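Side-chain contacts in probable glutaredoxin ssr2061 (Synechocystis sp., PDB 4MJE), which probably acts as a glutathione-disulfide oxidoreductase, using glutathione, glutathione reductase and NADPH to reduce protein and low-molecular-weight disulfides: residues Arg31-Leu36 with Phe43-Ile48; Glu53-Met58 with Gly64-Pro69; Asp82-Leu87 with Gly91-Leu96. The protein carries 1 engineered substitution. One frame throughout, in Å; residues are numbered along the deposited sequence. Where two conformers were deposited one is given.

Contact 1, central to the three, packs helix 27-39 against strand 44-47 in the thioredoxin-like fold, and the other two contacts touch it while staying about 6 Å apart at their nearest atoms. Contact 2 meets it where I48 CG2 lies 3.5 Å from A54 CB, and its L68 touches C29, which with C26 forms the probable redox-active pair, not joined in a disulfide here. Contact 3 joins it through R31 O and Y85 OH, 2.7 Å apart in a probable hydrogen bond. Nearest atoms of the sulfate at D82 and the S67 side chain are about 5 Å apart. In related glutaredoxins the cis-proline loop and the start of helix 81-89 help to bind glutathione.

Contact 1: residues Arg31-Leu36 with Phe43-Ile48; sequences RALALL and FQEYCI
The aromatic ring of F43 overlaps L36 with one of its faces. L36 CB sits over that face, 4.0 Å from the ring centroid and 21° off the normal, in a CH-pi contact displaced toward the CE2 side of the ring, where L36 CB comes within 3.7 Å of F43 CE2. L36 CD1 reaches the other flank of the ring, near CD1 and CE1, so the leucine spans the aromatic face and crosses it at a slant. L33 approaches differently: its CD2 methyl comes up to the ring edge, close to the ring plane, 3.7 Å from F43 CE1, with the two side chains at roughly a right angle. Face and edge of one ring are thus taken by leucines one helical turn apart. F43 carries its ring on a CG lodged between the backbone N and the carbonyl carbon (chi1 69°), which lifts it off the chain toward the helix. An alanine here is likely to open a gap between helix and strand, leaving L36 without an aromatic face and L33 CD2 without its edge partner. Two residues along, E45 stretches out from the strand, and its carboxylate lies across the branched end of L33, with OE2 3.7 Å from L33 CD1. The charged end is held from elsewhere, since E45 OE2 is hydrogen-bonded to T22 OG1; the leucine meets it as an apolar neighbour. Helix 27-39 is the crossover connection of a beta-alpha-beta unit that leads from strand 18-22 to its parallel neighbour, strand 44-47, at one border of the sheet. L33 also rests on I20 and F43 on I18 of strand 18-22, whereas L36 continues to I84 of helix 81-89.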
loop_
_atom_site.group_PDB
_atom_site.type_symbol
_atom_site.label_atom_id
_atom_site.label_comp_id
_atom_site.label_asym_id
_atom_site.label_seq_id
_atom_site.Cartn_x
_atom_site.Cartn_y
_atom_site.Cartn_z
ATOM N N ARG A 31 -5.784 0.164 -11.390
ATOM C CA ARG A 31 -4.494 0.651 -11.859
ATOM C C ARG A 31 -3.449 0.663 -10.732
ATOM O O ARG A 31 -2.271 0.355 -10.950
ATOM C CB ARG A 31 -4.662 2.056 -12.452
ATOM C CG ARG A 31 -3.461 2.608 -13.196
ATOM C CD ARG A 31 -3.765 3.934 -13.855
ATOM N NE ARG A 31 -4.870 3.792 -14.793
ATOM C CZ ARG A 31 -5.647 4.787 -15.211
ATOM N NH1 ARG A 31 -5.443 6.028 -14.786
ATOM N NH2 ARG A 31 -6.635 4.531 -16.056
ATOM N N ALA A 32 -3.862 1.049 -9.527
ATOM C CA ALA A 32 -2.954 1.092 -8.383
ATOM C C ALA A 32 -2.539 -0.336 -8.014
ATOM O O ALA A 32 -1.378 -0.616 -7.727
ATOM C CB ALA A 32 -3.632 1.783 -7.219
ATOM N N LEU A 33 -3.495 -1.260 -8.022
ATOM C CA LEU A 33 -3.196 -2.663 -7.754
ATOM C C LEU A 33 -2.204 -3.217 -8.761
ATOM O O LEU A 33 -1.298 -3.961 -8.385
ATOM C CB LEU A 33 -4.468 -3.494 -7.783
ATOM C CG LEU A 33 -5.400 -3.332 -6.577
ATOM C CD1 LEU A 33 -6.765 -3.958 -6.900
ATOM C CD2 LEU A 33 -4.828 -3.915 -5.308
ATOM N N ALA A 34 -2.350 -2.842 -10.025
ATOM C CA ALA A 34 -1.428 -3.306 -11.041
ATOM C C ALA A 34 -0.010 -2.874 -10.735
ATOM O O ALA A 34 0.914 -3.662 -10.882
ATOM C CB ALA A 34 -1.837 -2.804 -12.393
ATOM N N LEU A 35 0.171 -1.635 -10.305
ATOM C CA LEU A 35 1.500 -1.136 -10.004
ATOM C C LEU A 35 2.134 -1.898 -8.827
ATOM O O LEU A 35 3.303 -2.300 -8.882
ATOM C CB LEU A 35 1.453 0.359 -9.704
ATOM C CG LEU A 35 2.816 1.022 -9.466
ATOM C CD1 LEU A 35 3.807 0.806 -10.619
ATOM C CD2 LEU A 35 2.623 2.489 -9.228
ATOM N N LEU A 36 1.367 -2.111 -7.761
ATOM C CA LEU A 36 1.866 -2.833 -6.600
ATOM C C LEU A 36 2.233 -4.266 -6.955
ATOM O O LEU A 36 3.253 -4.782 -6.505
ATOM C CB LEU A 36 0.847 -2.786 -5.457
ATOM C CG LEU A 36 0.609 -1.397 -4.854
ATOM C CD1 LEU A 36 -0.567 -1.415 -3.890
ATOM C CD2 LEU A 36 1.862 -0.898 -4.149
ATOM N N PHE A 43 1.609 -7.230 -0.040
ATOM C CA PHE A 43 0.739 -6.153 0.409
ATOM C C PHE A 43 -0.653 -6.669 0.761
ATOM O O PHE A 43 -1.055 -7.759 0.333
ATOM C CB PHE A 43 0.682 -4.989 -0.601
ATOM C CG PHE A 43 -0.026 -5.301 -1.889
ATOM C CD1 PHE A 43 -1.365 -4.973 -2.051
ATOM C CD2 PHE A 43 0.650 -5.871 -2.955
ATOM C CE1 PHE A 43 -2.008 -5.227 -3.235
ATOM C CE2 PHE A 43 0.001 -6.135 -4.139
ATOM C CZ PHE A 43 -1.329 -5.797 -4.281
ATOM N N GLN A 44 -1.381 -5.884 1.548
ATOM C CA GLN A 44 -2.725 -6.223 2.017
ATOM C C GLN A 44 -3.723 -5.299 1.325
ATOM O O GLN A 44 -3.575 -4.067 1.352
ATOM C CB GLN A 44 -2.798 -6.055 3.537
ATOM C CG GLN A 44 -3.972 -6.739 4.192
ATOM C CD GLN A 44 -3.862 -8.245 4.192
ATOM O OE1 GLN A 44 -2.806 -8.804 3.894
ATOM N NE2 GLN A 44 -4.952 -8.914 4.553
ATOM N N GLU A 45 -4.733 -5.891 0.702
ATOM C CA GLU A 45 -5.788 -5.123 0.060
ATOM C C GLU A 45 -7.051 -5.227 0.901
ATOM O O GLU A 45 -7.535 -6.323 1.193
ATOM C CB GLU A 45 -6.072 -5.674 -1.341
ATOM C CG GLU A 45 -7.300 -5.037 -2.004
ATOM C CD GLU A 45 -7.721 -5.681 -3.307
ATOM O OE1 GLU A 45 -7.191 -6.755 -3.701
ATOM O OE2 GLU A 45 -8.613 -5.103 -3.967
ATOM N N TYR A 46 -7.578 -4.069 1.289
ATOM C CA TYR A 46 -8.849 -4.016 1.986
ATOM C C TYR A 46 -9.900 -3.732 0.911
ATOM O O TYR A 46 -10.119 -2.595 0.534
ATOM C CB TYR A 46 -8.822 -2.913 3.037
ATOM C CG TYR A 46 -7.690 -3.010 4.010
ATOM C CD1 TYR A 46 -7.299 -4.234 4.548
ATOM C CD2 TYR A 46 -7.012 -1.887 4.421
ATOM C CE1 TYR A 46 -6.273 -4.326 5.469
ATOM C CE2 TYR A 46 -5.987 -1.975 5.321
ATOM C CZ TYR A 46 -5.621 -3.196 5.853
ATOM O OH TYR A 46 -4.614 -3.323 6.776
ATOM N N CYS A 47 -10.469 -4.790 0.353
ATOM C CA CYS A 47 -11.518 -4.612 -0.612
ATOM C C CYS A 47 -12.830 -4.387 0.110
ATOM O O CYS A 47 -13.350 -5.277 0.791
ATOM C CB CYS A 47 -11.580 -5.801 -1.555
ATOM S SG CYS A 47 -12.836 -5.688 -2.779
ATOM N N ILE A 48 -13.347 -3.174 -0.036
ATOM C CA ILE A 48 -14.464 -2.741 0.783
ATOM C C ILE A 48 -15.714 -2.491 -0.044
ATOM O O ILE A 48 -16.580 -1.717 0.384
ATOM C CB ILE A 48 -14.076 -1.509 1.667
ATOM C CG1 ILE A 48 -13.663 -0.299 0.826
ATOM C CG2 ILE A 48 -12.927 -1.889 2.607
ATOM C CD1 ILE A 48 -13.532 1.014 1.636
#

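Contact 2: residues Glu53-Met58 with Gly64-Pro69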
loop_
_atom_site.group_PDB
_atom_site.type_symbol
_atom_site.label_atom_id
_atom_site.label_comp_id
_atom_site.label_asym_id
_atom_site.label_seq_id
_atom_site.Cartn_x
_atom_site.Cartn_y
_atom_site.Cartn_z
ATOM N N GLU A 53 -19.175 0.998 6.527
ATOM C CA GLU A 53 -18.426 1.071 7.784
ATOM C C GLU A 53 -16.924 1.087 7.527
ATOM O O GLU A 53 -16.182 1.865 8.142
ATOM C CB GLU A 53 -18.779 -0.101 8.714
ATOM C CG GLU A 53 -20.157 0.015 9.360
ATOM C CD GLU A 53 -20.591 -1.232 10.130
ATOM O OE1 GLU A 53 -19.953 -2.300 9.991
ATOM O OE2 GLU A 53 -21.589 -1.139 10.881
ATOM N N ALA A 54 -16.476 0.243 6.603
ATOM C CA ALA A 54 -15.062 0.185 6.286
ATOM C C ALA A 54 -14.620 1.465 5.579
ATOM O O ALA A 54 -13.496 1.923 5.782
ATOM C CB ALA A 54 -14.735 -1.037 5.450
ATOM N N ARG A 55 -15.493 2.062 4.769
ATOM C CA ARG A 55 -15.159 3.339 4.156
ATOM C C ARG A 55 -14.954 4.436 5.204
ATOM O O ARG A 55 -14.086 5.288 5.076
ATOM C CB ARG A 55 -16.242 3.778 3.175
ATOM C CG ARG A 55 -15.833 4.945 2.299
ATOM C CD ARG A 55 -14.960 4.482 1.156
ATOM N NE ARG A 55 -15.789 3.767 0.192
ATOM C CZ ARG A 55 -16.186 4.237 -0.989
ATOM N NH1 ARG A 55 -15.748 5.399 -1.467
ATOM N NH2 ARG A 55 -17.015 3.511 -1.734
ATOM N N GLU A 56 -15.761 4.425 6.258
ATOM C CA GLU A 56 -15.597 5.426 7.310
ATOM C C GLU A 56 -14.319 5.173 8.133
ATOM O O GLU A 56 -13.659 6.112 8.557
ATOM C CB GLU A 56 -16.837 5.442 8.206
ATOM C CG GLU A 56 -18.163 5.828 7.513
ATOM C CD GLU A 56 -18.017 6.871 6.444
ATOM O OE1 GLU A 56 -17.374 7.897 6.716
ATOM O OE2 GLU A 56 -18.554 6.655 5.340
ATOM N N ALA A 57 -13.955 3.914 8.352
ATOM C CA ALA A 57 -12.680 3.600 8.993
ATOM C C ALA A 57 -11.546 4.103 8.117
ATOM O O ALA A 57 -10.603 4.706 8.624
ATOM C CB ALA A 57 -12.543 2.095 9.231
ATOM N N MET A 58 -11.638 3.857 6.811
ATOM C CA MET A 58 -10.640 4.374 5.879
ATOM C C MET A 58 -10.533 5.892 5.969
ATOM O O MET A 58 -9.432 6.433 6.095
ATOM C CB MET A 58 -11.014 3.996 4.446
ATOM C CG MET A 58 -9.981 4.408 3.425
ATOM S SD MET A 58 -10.576 4.211 1.742
ATOM C CE MET A 58 -11.578 5.692 1.571
ATOM N N GLY A 64 -9.963 12.137 6.166
ATOM C CA GLY A 64 -11.365 12.294 5.859
ATOM C C GLY A 64 -11.758 11.950 4.426
ATOM O O GLY A 64 -12.932 12.070 4.083
ATOM N N LYS A 65 -10.794 11.546 3.597
ATOM C CA LYS A 65 -11.067 11.231 2.192
ATOM C C LYS A 65 -11.790 9.899 2.070
ATOM O O LYS A 65 -11.424 8.916 2.719
ATOM C CB LYS A 65 -9.782 11.200 1.347
ATOM C CG LYS A 65 -8.975 12.541 1.302
ATOM C CD LYS A 65 -9.840 13.822 1.115
ATOM C CE LYS A 65 -8.994 15.088 1.205
ATOM N NZ LYS A 65 -9.067 15.788 2.531
ATOM N N ARG A 66 -12.800 9.871 1.210
ATOM C CA ARG A 66 -13.530 8.652 0.872
ATOM C C ARG A 66 -13.304 8.248 -0.577
ATOM O O ARG A 66 -13.868 7.253 -1.040
ATOM C CB ARG A 66 -15.019 8.835 1.140
ATOM C CG ARG A 66 -15.329 8.995 2.611
ATOM C CD ARG A 66 -16.788 9.255 2.854
ATOM N NE ARG A 66 -17.022 9.433 4.282
ATOM C CZ ARG A 66 -16.883 10.587 4.932
ATOM N NH1 ARG A 66 -16.552 11.704 4.298
ATOM N NH2 ARG A 66 -17.097 10.627 6.239
ATOM N N SER A 67 -12.493 9.011 -1.305
ATOM C CA SER A 67 -12.116 8.618 -2.666
ATOM C C SER A 67 -11.305 7.327 -2.600
ATOM O O SER A 67 -10.707 7.016 -1.558
ATOM C CB SER A 67 -11.322 9.732 -3.360
ATOM O OG SER A 67 -10.103 10.003 -2.676
ATOM N N LEU A 68 -11.283 6.586 -3.704
ATOM C CA LEU A 68 -10.556 5.322 -3.780
ATOM C C LEU A 68 -9.555 5.355 -4.926
ATOM O O LEU A 68 -9.764 6.014 -5.929
ATOM C CB LEU A 68 -11.532 4.170 -4.026
ATOM C CG LEU A 68 -12.550 3.928 -2.919
ATOM C CD1 LEU A 68 -13.592 2.933 -3.379
ATOM C CD2 LEU A 68 -11.837 3.459 -1.659
ATOM N N PRO A 69 -8.443 4.641 -4.797
ATOM C CA PRO A 69 -7.992 3.902 -3.621
ATOM C C PRO A 69 -7.360 4.829 -2.587
ATOM O O PRO A 69 -7.111 6.000 -2.858
ATOM C CB PRO A 69 -6.911 2.979 -4.202
ATOM C CG PRO A 69 -6.334 3.782 -5.290
ATOM C CD PRO A 69 -7.501 4.503 -5.918
#
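R55 and R66 cross at a slant where helix 52-61 faces the loop behind it, their CG atoms 4.1 Å apart and their guanidinium planes turned 39° against each other, each bonded to a different partner. R55 bends twice along its chain and swings its guanidinium edge onto the loop backbone, where NH1 donates to R66 O at 2.7 Å. The carbonyl points almost straight at this nitrogen and lies in the guanidinium plane. L68 comes from the opposite direction and sets CD1 over one face of the same group, 3.6 Å above its plane, while its other methyl, CD2, touches M58 SD at 3.7 Å. One methyl of L68 thus covers a guanidinium face and the other a thioether sulfur. R66, extended from CG to NE, meets E56 side-on: NE and NH2 both donate to OE1, at 2.9 and 2.8 Å respectively, and a weaker bond runs from NE to OE2. In this salt bridge the carboxylate and guanidinium planes are 32° apart, and OE1 takes both of the stronger bonds. M58 turns at chi3 and sets its CE methyl against the loop backbone, 3.4 Å from K65 O and close to S67 O. The loop leads through the cis peptide bond before P69, a hallmark of the thioredoxin fold, into strand 70-73; L68 touches W23 and C29, P69 rests on helix 27-39, and M58 lies against Y21 of strand 18-22.

Contact 3: residues Asp82-Leu87 with Gly91-Leu96; sequences DDIYAL and GKLDPL. With SO4 (sulfate ion), chain C.
K92 N donates to L87 O at 2.8 Å, with an N-H...O angle of 161°, and this bond folds the chain back on the last turn of helix 81-89. It belongs to a Schellman motif, in which G91, at a positive phi of 79°, is the first residue to leave helical geometry. Beyond this cap the chain enters its last helix, short and weakly bonded, and L87 is the residue most covered across the turn. Its two methyls diverge: CD2 lies against K92 CB at 3.9 Å, and CD1 faces CD1 of L96 at 4.0 Å, the two leucines crossing at about a right angle. L87 CB, nearer the backbone, stands 4.2 Å from L93 CB, so one residue spans the turn and the first turn of the following helix. The chain of K92 sends its amine away from this apolar patch. L93 turns its branched end inward, with CG opposite the backbone N (chi1 -176°), so that its methyls face I84. I84 has two deposited conformers; in the one considered here CG1 packs on L93 CD2, a detail that may not hold for the other. L93 and I84 both also touch L35 of helix 27-39, so both helices pack on that helix, and a salt bridge from D94 OD2 to K39 NZ ties down the terminal one. At the far end of helix 81-89, a sulfate, probably from the crystallisation liquor, is held by backbone N-H groups of C81 and D82, a position consistent with that of the gamma-glutamyl carboxylate of glutathione in related glutaredoxins; D82 N lies 2.9 Å from sulfate O3.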
loop_
_atom_site.group_PDB
_atom_site.type_symbol
_atom_site.label_atom_id
_atom_site.label_comp_id
_atom_site.label_asym_id
_atom_site.label_seq_id
_atom_site.Cartn_x
_atom_site.Cartn_y
_atom_site.Cartn_z
ATOM N N ASP A 82 -3.104 8.335 -8.399
ATOM C CA ASP A 82 -2.229 9.345 -8.983
ATOM C C ASP A 82 -0.991 9.560 -8.127
ATOM O O ASP A 82 0.118 9.702 -8.648
ATOM C CB ASP A 82 -2.968 10.660 -9.244
ATOM C CG ASP A 82 -3.857 10.583 -10.475
ATOM O OD1 ASP A 82 -4.033 9.471 -11.026
ATOM O OD2 ASP A 82 -4.391 11.632 -10.894
ATOM N N ASP A 83 -1.151 9.513 -6.813
ATOM C CA ASP A 83 -0.020 9.768 -5.942
ATOM C C ASP A 83 1.033 8.692 -6.048
ATOM O O ASP A 83 2.211 9.003 -6.102
ATOM C CB ASP A 83 -0.476 9.936 -4.495
ATOM C CG ASP A 83 -1.362 11.147 -4.312
ATOM O OD1 ASP A 83 -1.033 12.225 -4.860
ATOM O OD2 ASP A 83 -2.426 11.022 -3.679
ATOM N N ILE A 84 0.617 7.438 -6.088
ATOM C CA ILE A 84 1.599 6.382 -6.148
ATOM C C ILE A 84 2.322 6.363 -7.500
ATOM O O ILE A 84 3.545 6.192 -7.563
ATOM C CB ILE A 84 0.984 5.021 -5.776
ATOM C CG1 ILE A 84 2.102 4.011 -5.538
ATOM C CG2 ILE A 84 0.004 4.521 -6.834
ATOM C CD1 ILE A 84 1.642 2.733 -4.851
ATOM N N TYR A 85 1.570 6.585 -8.573
ATOM C CA TYR A 85 2.168 6.649 -9.894
ATOM C C TYR A 85 3.104 7.852 -10.014
ATOM O O TYR A 85 4.155 7.760 -10.661
ATOM C CB TYR A 85 1.109 6.667 -11.000
ATOM C CG TYR A 85 0.675 5.287 -11.424
ATOM C CD1 TYR A 85 1.264 4.660 -12.498
ATOM C CD2 TYR A 85 -0.312 4.618 -10.736
ATOM C CE1 TYR A 85 0.886 3.398 -12.883
ATOM C CE2 TYR A 85 -0.710 3.350 -11.110
ATOM C CZ TYR A 85 -0.113 2.739 -12.196
ATOM O OH TYR A 85 -0.487 1.483 -12.602
ATOM N N ALA A 86 2.747 8.982 -9.399
ATOM C CA ALA A 86 3.615 10.158 -9.415
ATOM C C ALA A 86 4.923 9.853 -8.686
ATOM O O ALA A 86 6.008 10.166 -9.173
ATOM C CB ALA A 86 2.902 11.385 -8.804
ATOM N N LEU A 87 4.839 9.222 -7.525
ATOM C CA LEU A 87 6.044 8.837 -6.801
ATOM C C LEU A 87 6.920 7.926 -7.647
ATOM O O LEU A 87 8.134 8.087 -7.677
ATOM C CB LEU A 87 5.699 8.132 -5.486
ATOM C CG LEU A 87 5.201 9.001 -4.341
ATOM C CD1 LEU A 87 4.580 8.149 -3.258
ATOM C CD2 LEU A 87 6.333 9.844 -3.752
ATOM N N GLY A 91 10.848 8.510 -9.288
ATOM C CA GLY A 91 11.869 7.619 -8.768
ATOM C C GLY A 91 11.853 7.472 -7.264
ATOM O O GLY A 91 12.849 7.047 -6.686
ATOM N N LYS A 92 10.720 7.761 -6.637
ATOM C CA LYS A 92 10.637 7.818 -5.193
ATOM C C LYS A 92 9.779 6.716 -4.587
ATOM O O LYS A 92 9.643 6.666 -3.361
ATOM C CB LYS A 92 10.067 9.163 -4.768
ATOM C CG LYS A 92 10.962 10.333 -5.089
ATOM C CD LYS A 92 10.392 11.585 -4.515
ATOM C CE LYS A 92 11.350 12.728 -4.641
ATOM N NZ LYS A 92 10.549 13.964 -4.811
ATOM N N LEU A 93 9.204 5.832 -5.391
ATOM C CA LEU A 93 8.360 4.789 -4.826
ATOM C C LEU A 93 9.200 3.636 -4.314
ATOM O O LEU A 93 8.980 3.168 -3.198
ATOM C CB LEU A 93 7.351 4.280 -5.852
ATOM C CG LEU A 93 6.360 3.245 -5.317
ATOM C CD1 LEU A 93 5.597 3.727 -4.089
ATOM C CD2 LEU A 93 5.388 2.880 -6.419
ATOM N N ASP A 94 10.158 3.168 -5.103
ATOM C CA ASP A 94 10.956 2.032 -4.671
ATOM C C ASP A 94 11.579 2.214 -3.261
ATOM O O ASP A 94 11.474 1.327 -2.431
ATOM C CB ASP A 94 12.021 1.676 -5.718
ATOM C CG ASP A 94 11.425 1.068 -6.992
ATOM O OD1 ASP A 94 12.077 1.158 -8.058
ATOM O OD2 ASP A 94 10.330 0.499 -6.932
ATOM N N PRO A 95 12.194 3.367 -2.956
ATOM C CA PRO A 95 12.743 3.513 -1.598
ATOM C C PRO A 95 11.713 3.302 -0.471
ATOM O O PRO A 95 12.048 2.808 0.603
ATOM C CB PRO A 95 13.257 4.961 -1.573
ATOM C CG PRO A 95 13.489 5.316 -2.977
ATOM C CD PRO A 95 12.500 4.530 -3.803
ATOM N N LEU A 96 10.472 3.706 -0.721
ATOM C CA LEU A 96 9.420 3.599 0.287
ATOM C C LEU A 96 8.974 2.166 0.525
ATOM O O LEU A 96 8.484 1.835 1.605
ATOM C CB LEU A 96 8.210 4.441 -0.112
ATOM C CG LEU A 96 8.434 5.956 -0.134
ATOM C CD1 LEU A 96 7.207 6.663 -0.670
ATOM C CD2 LEU A 96 8.795 6.501 1.243
HETATM S S SO4 C . -6.733 8.975 -7.726
HETATM O O1 SO4 C . -6.786 7.955 -6.676
HETATM O O2 SO4 C . -7.887 9.864 -7.610
HETATM O O3 SO4 C . -5.493 9.733 -7.599
HETATM O O4 SO4 C . -6.794 8.337 -9.040
#